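Local coordinates for blood group a-and b-cleaving endo-beta-galactosidase (Streptococcus pneumoniae, PDB 2YGM), which cleaves blood group A and B antigens as a family 98 endo-beta-galactosidase and binds the B antigen through its tandem CBM51 modules, at the NAG/GAL/FUC/GLA site. Residues are numbered along the deposited sequence; one frame, centred on the assembly and turned at random.

The NAG/GAL/FUC/GLA site. Residues 20-23, 26, 35, 64, 94, 97, 100, 156-158, 160. With NAG (2-acetamido-2-deoxy-beta-D-glucopyranose), chain B; GAL (beta-D-galactopyranose), chain C; FUC (alpha-L-fucopyranose), chain D; GLA (alpha-D-galactopyranose), chain E.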
loop_
_atom_site.group_PDB
_atom_site.type_symbol
_atom_site.label_atom_id
_atom_site.label_comp_id
_atom_site.label_asym_id
_atom_site.label_seq_id
_atom_site.Cartn_x
_atom_site.Cartn_y
_atom_site.Cartn_z
ATOM N N GLY A 20 -9.740 19.788 20.036
ATOM C CA GLY A 20 -10.339 20.430 21.206
ATOM C C GLY A 20 -9.694 20.120 22.544
ATOM O O GLY A 20 -10.261 20.431 23.588
ATOM N N ASP A 21 -8.516 19.501 22.526
ATOM C CA ASP A 21 -7.769 19.258 23.761
ATOM C C ASP A 21 -6.974 20.506 24.143
ATOM O O ASP A 21 -6.351 21.136 23.284
ATOM C CB ASP A 21 -6.834 18.056 23.608
ATOM C CG ASP A 21 -6.489 17.410 24.940
ATOM O OD1 ASP A 21 -5.791 18.045 25.759
ATOM O OD2 ASP A 21 -6.919 16.257 25.168
ATOM N N ILE A 22 -7.005 20.863 25.428
ATOM C CA ILE A 22 -6.296 22.057 25.914
ATOM C C ILE A 22 -4.781 21.983 25.715
ATOM O O ILE A 22 -4.139 22.997 25.438
ATOM C CB ILE A 22 -6.634 22.414 27.391
ATOM C CG1 ILE A 22 -6.871 21.162 28.241
ATOM C CG2 ILE A 22 -7.845 23.332 27.456
ATOM C CD1 ILE A 22 -5.631 20.637 28.941
ATOM N N ASP A 23 -4.227 20.778 25.838
ATOM C CA ASP A 23 -2.799 20.540 25.631
ATOM C C ASP A 23 -2.456 20.631 24.144
ATOM O O ASP A 23 -2.667 19.681 23.383
ATOM C CB ASP A 23 -2.392 19.178 26.214
ATOM C CG ASP A 23 -0.888 18.917 26.137
ATOM O OD1 ASP A 23 -0.140 19.741 25.565
ATOM O OD2 ASP A 23 -0.452 17.866 26.658
ATOM N N LYS A 26 0.034 18.188 22.119
ATOM C CA LYS A 26 -0.600 17.031 21.491
ATOM C C LYS A 26 -1.139 17.405 20.113
ATOM O O LYS A 26 -1.530 18.552 19.884
ATOM C CB LYS A 26 -1.739 16.508 22.368
ATOM C CG LYS A 26 -1.306 16.043 23.747
ATOM C CD LYS A 26 -2.511 15.716 24.602
ATOM C CE LYS A 26 -2.095 15.067 25.903
ATOM N NZ LYS A 26 -3.246 14.919 26.829
ATOM N N THR A 35 -6.289 10.340 22.305
ATOM C CA THR A 35 -5.609 10.282 23.599
ATOM C C THR A 35 -4.595 9.139 23.674
ATOM O O THR A 35 -3.441 9.361 24.060
ATOM C CB THR A 35 -6.617 10.192 24.767
ATOM O OG1 THR A 35 -7.570 11.254 24.651
ATOM C CG2 THR A 35 -5.907 10.304 26.115
ATOM N N VAL A 64 -10.101 15.269 18.638
ATOM C CA VAL A 64 -11.026 15.710 19.671
ATOM C C VAL A 64 -11.830 16.865 19.091
ATOM O O VAL A 64 -11.254 17.813 18.562
ATOM C CB VAL A 64 -10.289 16.139 20.967
ATOM C CG1 VAL A 64 -11.234 16.842 21.930
ATOM C CG2 VAL A 64 -9.651 14.930 21.645
ATOM N N ASN A 94 -12.902 8.288 27.305
ATOM C CA ASN A 94 -13.221 8.404 28.726
ATOM C C ASN A 94 -14.672 8.861 28.893
ATOM O O ASN A 94 -14.978 10.056 28.849
ATOM C CB ASN A 94 -12.231 9.346 29.436
ATOM C CG ASN A 94 -12.616 9.632 30.886
ATOM O OD1 ASN A 94 -13.008 8.735 31.638
ATOM N ND2 ASN A 94 -12.496 10.894 31.286
ATOM N N ARG A 97 -18.435 9.905 32.771
ATOM C CA ARG A 97 -19.301 11.054 33.023
ATOM C C ARG A 97 -20.228 11.301 31.840
ATOM O O ARG A 97 -19.810 11.224 30.682
ATOM C CB ARG A 97 -18.471 12.306 33.305
ATOM C CG ARG A 97 -17.921 12.388 34.720
ATOM C CD ARG A 97 -16.825 13.437 34.838
ATOM N NE ARG A 97 -17.320 14.802 34.668
ATOM C CZ ARG A 97 -16.592 15.897 34.872
ATOM N NH1 ARG A 97 -15.327 15.802 35.261
ATOM N NH2 ARG A 97 -17.130 17.096 34.688
ATOM N N HIS A 100 -19.281 13.775 29.237
ATOM C CA HIS A 100 -18.171 13.358 28.379
ATOM C C HIS A 100 -18.689 12.624 27.141
ATOM O O HIS A 100 -19.791 12.076 27.160
ATOM C CB HIS A 100 -17.212 12.449 29.151
ATOM C CG HIS A 100 -16.204 13.186 29.975
ATOM N ND1 HIS A 100 -16.554 14.128 30.919
ATOM C CD2 HIS A 100 -14.853 13.103 30.011
ATOM C CE1 HIS A 100 -15.462 14.603 31.489
ATOM N NE2 HIS A 100 -14.416 13.998 30.957
ATOM N N THR A 156 -15.427 19.710 25.309
ATOM C CA THR A 156 -14.697 18.843 24.388
ATOM C C THR A 156 -14.417 17.474 25.013
ATOM O O THR A 156 -13.851 16.589 24.367
ATOM C CB THR A 156 -13.349 19.468 23.964
ATOM O OG1 THR A 156 -12.471 19.521 25.095
ATOM C CG2 THR A 156 -13.540 20.871 23.392
ATOM N N TRP A 157 -14.822 17.311 26.269
ATOM C CA TRP A 157 -14.435 16.158 27.076
ATOM C C TRP A 157 -14.884 14.811 26.509
ATOM O O TRP A 157 -16.071 14.584 26.281
ATOM C CB TRP A 157 -14.925 16.328 28.518
ATOM C CG TRP A 157 -14.384 17.565 29.202
ATOM C CD1 TRP A 157 -13.168 18.158 28.990
ATOM C CD2 TRP A 157 -15.034 18.339 30.219
ATOM N NE1 TRP A 157 -13.027 19.257 29.801
ATOM C CE2 TRP A 157 -14.155 19.392 30.568
ATOM C CE3 TRP A 157 -16.274 18.250 30.867
ATOM C CZ2 TRP A 157 -14.478 20.349 31.536
ATOM C CZ3 TRP A 157 -16.595 19.199 31.828
ATOM C CH2 TRP A 157 -15.699 20.237 32.152
ATOM N N GLY A 158 -13.916 13.931 26.271
ATOM C CA GLY A 158 -14.182 12.585 25.768
ATOM C C GLY A 158 -14.662 12.521 24.328
ATOM O O GLY A 158 -15.043 11.450 23.849
ATOM N N GLU A 160 -13.673 11.944 21.503
ATOM C CA GLU A 160 -12.661 11.266 20.700
ATOM C C GLU A 160 -13.218 10.861 19.334
ATOM O O GLU A 160 -13.366 9.672 19.044
ATOM C CB GLU A 160 -12.157 10.019 21.435
ATOM C CG GLU A 160 -11.660 10.261 22.853
ATOM C CD GLU A 160 -10.212 10.665 22.899
ATOM O OE1 GLU A 160 -9.376 9.956 22.301
ATOM O OE2 GLU A 160 -9.908 11.692 23.540
HETATM C C1 NAG B . -5.657 20.055 34.647
HETATM C C2 NAG B . -6.580 19.334 35.625
HETATM C C3 NAG B . -7.341 18.194 34.943
HETATM C C4 NAG B . -7.882 18.534 33.548
HETATM C C5 NAG B . -7.028 19.544 32.759
HETATM C C6 NAG B . -7.874 20.254 31.701
HETATM C C7 NAG B . -6.277 18.754 37.985
HETATM C C8 NAG B . -5.341 18.166 39.002
HETATM N N2 NAG B . -5.813 18.800 36.735
HETATM O O1 NAG B . -5.027 21.143 35.289
HETATM O O3 NAG B . -8.414 17.783 35.767
HETATM O O4 NAG B . -7.955 17.311 32.844
HETATM O O5 NAG B . -6.437 20.541 33.577
HETATM O O6 NAG B . -8.787 21.154 32.295
HETATM O O7 NAG B . -7.393 19.157 38.318
HETATM C C1 GAL C . -9.199 17.163 32.131
HETATM C C2 GAL C . -9.049 16.040 31.110
HETATM C C3 GAL C . -10.347 15.779 30.332
HETATM C C4 GAL C . -11.606 15.891 31.205
HETATM C C5 GAL C . -11.516 17.054 32.203
HETATM C C6 GAL C . -12.711 17.137 33.146
HETATM O O2 GAL C . -8.010 16.425 30.233
HETATM O O3 GAL C . -10.217 14.486 29.772
HETATM O O4 GAL C . -11.841 14.672 31.878
HETATM O O5 GAL C . -10.325 16.945 32.953
HETATM O O6 GAL C . -12.642 18.343 33.869
HETATM C C1 FUC D . -7.080 15.359 29.938
HETATM C C2 FUC D . -6.292 15.747 28.688
HETATM C C3 FUC D . -5.287 16.848 29.019
HETATM C C4 FUC D . -4.386 16.411 30.171
HETATM C C5 FUC D . -5.258 16.024 31.367
HETATM C C6 FUC D . -4.434 15.573 32.571
HETATM O O2 FUC D . -7.175 16.205 27.695
HETATM O O3 FUC D . -4.524 17.166 27.879
HETATM O O4 FUC D . -3.587 15.316 29.770
HETATM O O5 FUC D . -6.191 15.014 30.997
HETATM C C1 GLA E . -11.050 14.164 28.625
HETATM C C2 GLA E . -10.586 12.809 28.080
HETATM C C3 GLA E . -9.319 12.983 27.250
HETATM C C4 GLA E . -9.567 13.972 26.118
HETATM C C5 GLA E . -10.058 15.302 26.691
HETATM C C6 GLA E . -10.427 16.266 25.565
HETATM O O2 GLA E . -10.331 11.916 29.138
HETATM O O3 GLA E . -8.914 11.741 26.733
HETATM O O4 GLA E . -10.519 13.444 25.219
HETATM O O5 GLA E . -11.160 15.133 27.578
HETATM O O6 GLA E . -11.068 17.407 26.088
#
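This is the blood group B antigen pocket of the first CBM51 module, built from loops and the start of helix 34-38. At the reducing end, NAG barely touches the protein; its C6 rests on Ile22 CD1. GAL lies across Trp157, with C5 3.8 Å from the centroid of the five-membered ring and C6 over this face. The axial 4-hydroxyl of GAL, O4, meets the edge of His100 in plane, 2.8 Å from NE2 in a nearly straight bond (170° at H). Trp157 CB packs over the centre of the His100 imidazole, and the edge atom CE1 sits over the rim of the Arg97 guanidinium; both help fix the ring. FUC branches toward Asp21, whose CG is anti to the backbone N (chi1 -156°). Asp21 OD1 takes the FUC O3 hydroxyl on its syn lone pair at 2.6 Å and Asp23 N on its anti lone pair. Asp21 OD2 accepts FUC O2 from above the carboxylate plane. The extended Lys26 brings NZ to FUC O3 (2.8 Å) and FUC O4. The terminal GLA is almost wholly buried. Glu160 OE2 accepts its axial O4 at 2.5 Å on the anti lone pair and Thr35 OG1 from above the plane. Thr35 OG1 bonds GLA O3 at 2.5 Å. Thr156 OG1, anchored on Gly20 O, holds GLA O6 at 2.7 Å, and Gly158 N reaches ring oxygen O5. The site contacts GLA, FUC and the GAL they branch from, and probably tethers the enzyme to B-antigen glycans.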